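PDB 4BAX: glutamine synthetase from Streptomyces coelicolor, which belongs to the glutamine synthetase family, joining a beta-grasp domain to a catalytic domain in an assembly of ten subunits. Local coordinates for residues W40-G44 with S45-Q49; A200-L203 with L204-A208. All coordinates share one frame; numbering follows the deposited sequence.

Contact 1. Residues W40-G44 with S45-Q49; sequences WGFDG and SSTNQ
Phe42 meets both Thr47 and Gln49 along one edge of its ring. Atom CE2 of Phe42 lies 3.3 Å from OG1 of Thr47, while CD of Gln49 sits in the ring plane, 3.9 Å from CZ of Phe42. The amide of Gln49 is turned 28° from that plane, and its side chain comes in at about a right angle to the phenylalanine. The two polar groups at this edge are linked to each other: Thr47 OG1 donates a hydrogen bond of 2.7 Å to Gln49 OE1. The Thr47 hydroxyl is brought there by a first torsion of 56°, which sets OG1 between the backbone N and the carbonyl carbon.

Behind these side chains, the chain folds back through a type I-like turn. The N-H of Thr47 reaches Gly44 O at 2.9 Å, and a weak bond from Gln49 N to the same oxygen, at 3.3 Å, adds a second hold. The carbonyl of Gly44 thus helps to position Thr47 and, more weakly, Gln49.

The Gln49 amide is fixed further by a hydrogen bond from NE2 to Ser91 OG, and Trp10 stacks on the Phe42 ring. Asp43, whose side-chain end leads away from the turn, forms a salt bridge with Arg294 of the second subunit, whose Tyr141 packs against Ser46 and Thr47. Within this chain, strand 40-43 is an outermost strand of the five-stranded beta-grasp sheet and pairs antiparallel with strand 56-66; the turn leads out of it, and Gln49 touches Val81 of strand 75-82.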
# COMPACT_ATOMS: atom_id res chain seq x y z
N TRP A 40 27.85 -6.48 41.25
CA TRP A 40 28.15 -5.65 40.10
C TRP A 40 27.69 -4.21 40.33
O TRP A 40 27.16 -3.88 41.38
CB TRP A 40 27.49 -6.24 38.86
CG TRP A 40 28.16 -5.91 37.57
CD1 TRP A 40 29.33 -5.23 37.40
CD2 TRP A 40 27.71 -6.27 36.26
NE1 TRP A 40 29.63 -5.13 36.06
CE2 TRP A 40 28.65 -5.77 35.34
CE3 TRP A 40 26.60 -6.97 35.78
CZ2 TRP A 40 28.51 -5.94 33.96
CZ3 TRP A 40 26.46 -7.12 34.41
CH2 TRP A 40 27.41 -6.61 33.52
N GLY A 41 27.86 -3.37 39.33
CA GLY A 41 27.48 -1.99 39.50
C GLY A 41 26.95 -1.43 38.20
O GLY A 41 27.03 -2.08 37.15
N PHE A 42 26.39 -0.23 38.27
CA PHE A 42 25.94 0.46 37.09
C PHE A 42 25.90 1.95 37.37
O PHE A 42 26.09 2.40 38.50
CB PHE A 42 24.59 -0.05 36.61
CG PHE A 42 23.48 0.21 37.56
CD1 PHE A 42 23.20 -0.69 38.58
CD2 PHE A 42 22.72 1.36 37.44
CE1 PHE A 42 22.17 -0.44 39.47
CE2 PHE A 42 21.69 1.61 38.34
CZ PHE A 42 21.41 0.70 39.35
N ASP A 43 25.65 2.71 36.31
CA ASP A 43 25.50 4.15 36.41
C ASP A 43 24.06 4.61 36.69
O ASP A 43 23.18 4.50 35.83
CB ASP A 43 26.08 4.81 35.17
CG ASP A 43 27.55 4.45 34.97
OD1 ASP A 43 28.21 4.05 35.97
OD2 ASP A 43 28.05 4.53 33.83
N GLY A 44 23.86 5.16 37.88
CA GLY A 44 22.53 5.53 38.35
C GLY A 44 21.79 6.67 37.67
O GLY A 44 20.56 6.67 37.67
N SER A 45 22.53 7.61 37.09
CA SER A 45 21.93 8.82 36.52
C SER A 45 20.93 8.45 35.43
O SER A 45 19.87 9.06 35.30
CB SER A 45 23.02 9.72 35.90
OG SER A 45 24.32 9.17 36.10
N SER A 46 21.26 7.39 34.71
CA SER A 46 20.48 6.90 33.60
C SER A 46 19.20 6.17 34.01
O SER A 46 18.30 5.94 33.18
CB SER A 46 21.37 5.99 32.75
OG SER A 46 22.55 6.66 32.31
N THR A 47 19.10 5.80 35.29
CA THR A 47 17.99 4.97 35.77
C THR A 47 17.06 5.59 36.83
O THR A 47 16.30 4.87 37.47
CB THR A 47 18.48 3.58 36.26
OG1 THR A 47 19.48 3.76 37.28
CG2 THR A 47 19.08 2.78 35.11
N ASN A 48 17.15 6.91 37.03
CA ASN A 48 16.30 7.61 38.01
C ASN A 48 16.65 7.20 39.45
O ASN A 48 15.87 7.37 40.39
CB ASN A 48 14.81 7.38 37.71
CG ASN A 48 14.38 8.00 36.38
OD1 ASN A 48 14.86 9.06 36.00
ND2 ASN A 48 13.54 7.29 35.64
N GLN A 49 17.85 6.64 39.57
CA GLN A 49 18.46 6.25 40.83
C GLN A 49 19.61 7.20 41.09
O GLN A 49 20.54 6.92 41.86
CB GLN A 49 18.90 4.80 40.74
CG GLN A 49 17.71 3.87 40.78
CD GLN A 49 18.06 2.47 40.40
OE1 GLN A 49 18.81 2.26 39.45
NE2 GLN A 49 17.53 1.50 41.13

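Contact 2. Residues A200-L203 with L204-A208; sequences ARWL and LYRTA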
# COMPACT_ATOMS: atom_id res chain seq x y z
N ALA A 200 9.22 -12.96 36.41
CA ALA A 200 8.15 -13.33 35.50
C ALA A 200 7.67 -12.11 34.66
O ALA A 200 7.37 -12.26 33.47
CB ALA A 200 6.99 -13.99 36.27
N ARG A 201 7.63 -10.93 35.28
CA ARG A 201 7.32 -9.69 34.55
C ARG A 201 8.40 -9.44 33.51
O ARG A 201 8.13 -9.13 32.34
CB ARG A 201 7.23 -8.48 35.48
CG ARG A 201 5.88 -8.32 36.19
CD ARG A 201 6.06 -7.60 37.54
NE ARG A 201 4.79 -7.29 38.20
CZ ARG A 201 4.53 -6.19 38.92
NH1 ARG A 201 5.47 -5.26 39.10
NH2 ARG A 201 3.33 -6.04 39.46
N TRP A 202 9.64 -9.58 33.94
CA TRP A 202 10.74 -9.32 33.05
C TRP A 202 10.65 -10.30 31.87
O TRP A 202 10.88 -9.91 30.71
CB TRP A 202 12.10 -9.43 33.77
CG TRP A 202 13.26 -9.09 32.87
CD1 TRP A 202 13.80 -7.84 32.68
CD2 TRP A 202 14.00 -9.99 32.01
NE1 TRP A 202 14.83 -7.91 31.76
CE2 TRP A 202 14.98 -9.22 31.34
CE3 TRP A 202 13.92 -11.36 31.74
CZ2 TRP A 202 15.88 -9.78 30.44
CZ3 TRP A 202 14.82 -11.90 30.84
CH2 TRP A 202 15.79 -11.11 30.20
N LEU A 203 10.27 -11.54 32.15
CA LEU A 203 10.12 -12.55 31.10
C LEU A 203 8.96 -12.23 30.14
O LEU A 203 9.04 -12.55 28.94
CB LEU A 203 9.93 -13.92 31.73
CG LEU A 203 11.19 -14.61 32.25
CD1 LEU A 203 10.80 -15.86 33.05
CD2 LEU A 203 12.12 -14.99 31.11
N LEU A 204 7.89 -11.61 30.64
CA LEU A 204 6.77 -11.25 29.76
C LEU A 204 7.14 -10.18 28.74
O LEU A 204 6.98 -10.38 27.52
CB LEU A 204 5.56 -10.81 30.59
CG LEU A 204 4.35 -10.37 29.74
CD1 LEU A 204 3.66 -11.51 28.95
CD2 LEU A 204 3.35 -9.61 30.62
N TYR A 205 7.73 -9.09 29.22
CA TYR A 205 8.15 -7.99 28.37
C TYR A 205 9.14 -8.49 27.36
O TYR A 205 9.06 -8.20 26.17
CB TYR A 205 8.85 -6.93 29.19
CG TYR A 205 8.03 -6.21 30.21
CD1 TYR A 205 6.80 -5.64 29.89
CD2 TYR A 205 8.51 -6.05 31.50
CE1 TYR A 205 6.07 -4.95 30.87
CE2 TYR A 205 7.80 -5.38 32.46
CZ TYR A 205 6.59 -4.83 32.15
OH TYR A 205 5.90 -4.16 33.15
N ARG A 206 10.08 -9.26 27.88
CA ARG A 206 11.16 -9.77 27.07
C ARG A 206 10.70 -10.81 26.02
O ARG A 206 11.07 -10.71 24.85
CB ARG A 206 12.27 -10.30 27.97
CG ARG A 206 13.37 -11.07 27.29
CD ARG A 206 14.31 -10.19 26.53
NE ARG A 206 15.35 -10.98 25.88
CZ ARG A 206 15.18 -11.63 24.73
NH1 ARG A 206 14.01 -11.59 24.10
NH2 ARG A 206 16.19 -12.32 24.21
N THR A 207 9.81 -11.72 26.43
CA THR A 207 9.24 -12.70 25.50
C THR A 207 8.44 -11.99 24.40
O THR A 207 8.55 -12.35 23.22
CB THR A 207 8.33 -13.71 26.24
OG1 THR A 207 9.11 -14.40 27.21
CG2 THR A 207 7.75 -14.74 25.29
N ALA A 208 7.69 -10.95 24.79
CA ALA A 208 6.82 -10.22 23.86
C ALA A 208 7.62 -9.44 22.80
O ALA A 208 7.12 -9.16 21.70
CB ALA A 208 5.87 -9.31 24.62
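Ala200 to Leu203 and Leu204 to Thr207 pair through successive i to i+4 hydrogen bonds, as one uninterrupted alpha helix. Leu204 N donates to Ala200 O at 2.9 Å, and Arg206 N to Trp202 O at 3.0 Å. Between them, Tyr205 N reaches Arg201 O with a nearly straight N-H...O angle of 173°. Leu203 O accepts two bonds, one from Thr207 N at 2.8 Å and one from the hydroxyl of the same residue, which arrive from opposite faces of the carbonyl plane. With OG1 anti to its own carbonyl carbon, Thr207 turns the hydroxyl back along the helix to Leu203 O; Asn161 of helix 152-164 is a further partner.

Trp202 and Arg206, one turn apart, run side by side in the same direction. The aliphatic part of the arginine covers one face of the indole. CB of Arg206 stands 4.1 Å from the centroid of the six-membered ring of Trp202, a CH-pi contact almost directly over the ring. CG of Arg206 is 3.8 Å from CH2 of Trp202. A bend at chi2 (74°) carries the chain on past the rim, and the guanidinium plane stands 71° from that of the ring. The guanidinium of Arg206 has a long, weak ion pair with Asp210 and lies close to the like charge of Arg152 of the second subunit. The Tyr205 ring lies alongside the preceding turn, its CD2 3.2 Å from Arg201 O, and its side chain is about 4 Å from a bound sodium ion.

In helix 190-210, Leu203, Leu204, Thr207 and Ala208 touch helix 152-164, while Trp202 and Tyr205 reach beta-grasp strand 20-28 and Trp202 also strand 3-11. A threonine hydroxyl bonding to the i-4 carbonyl, alongside the i to i+4 bond, is familiar in alpha helices.

Overall arrangement
From the N terminus, the chain lays down strands 3-11 and 20-28, then reaches contact 1, where residues 44-49 turn back after strand 40-43, an edge strand within this chain, before strand 56-66. Contact 2 comes some 150 residues later, within helix 190-210 of the catalytic domain. The two follow in series, neither nesting nor crossing, and each is local, closing no long loop. The centres of contact 1 and contact 2 are about 21 Å apart. Their nearest atoms are about 12 Å apart, so they do not touch. Strand 20-28 links them, since side chains of both contacts pack on it. Both also meet the second subunit, placing them along the same intersubunit boundary.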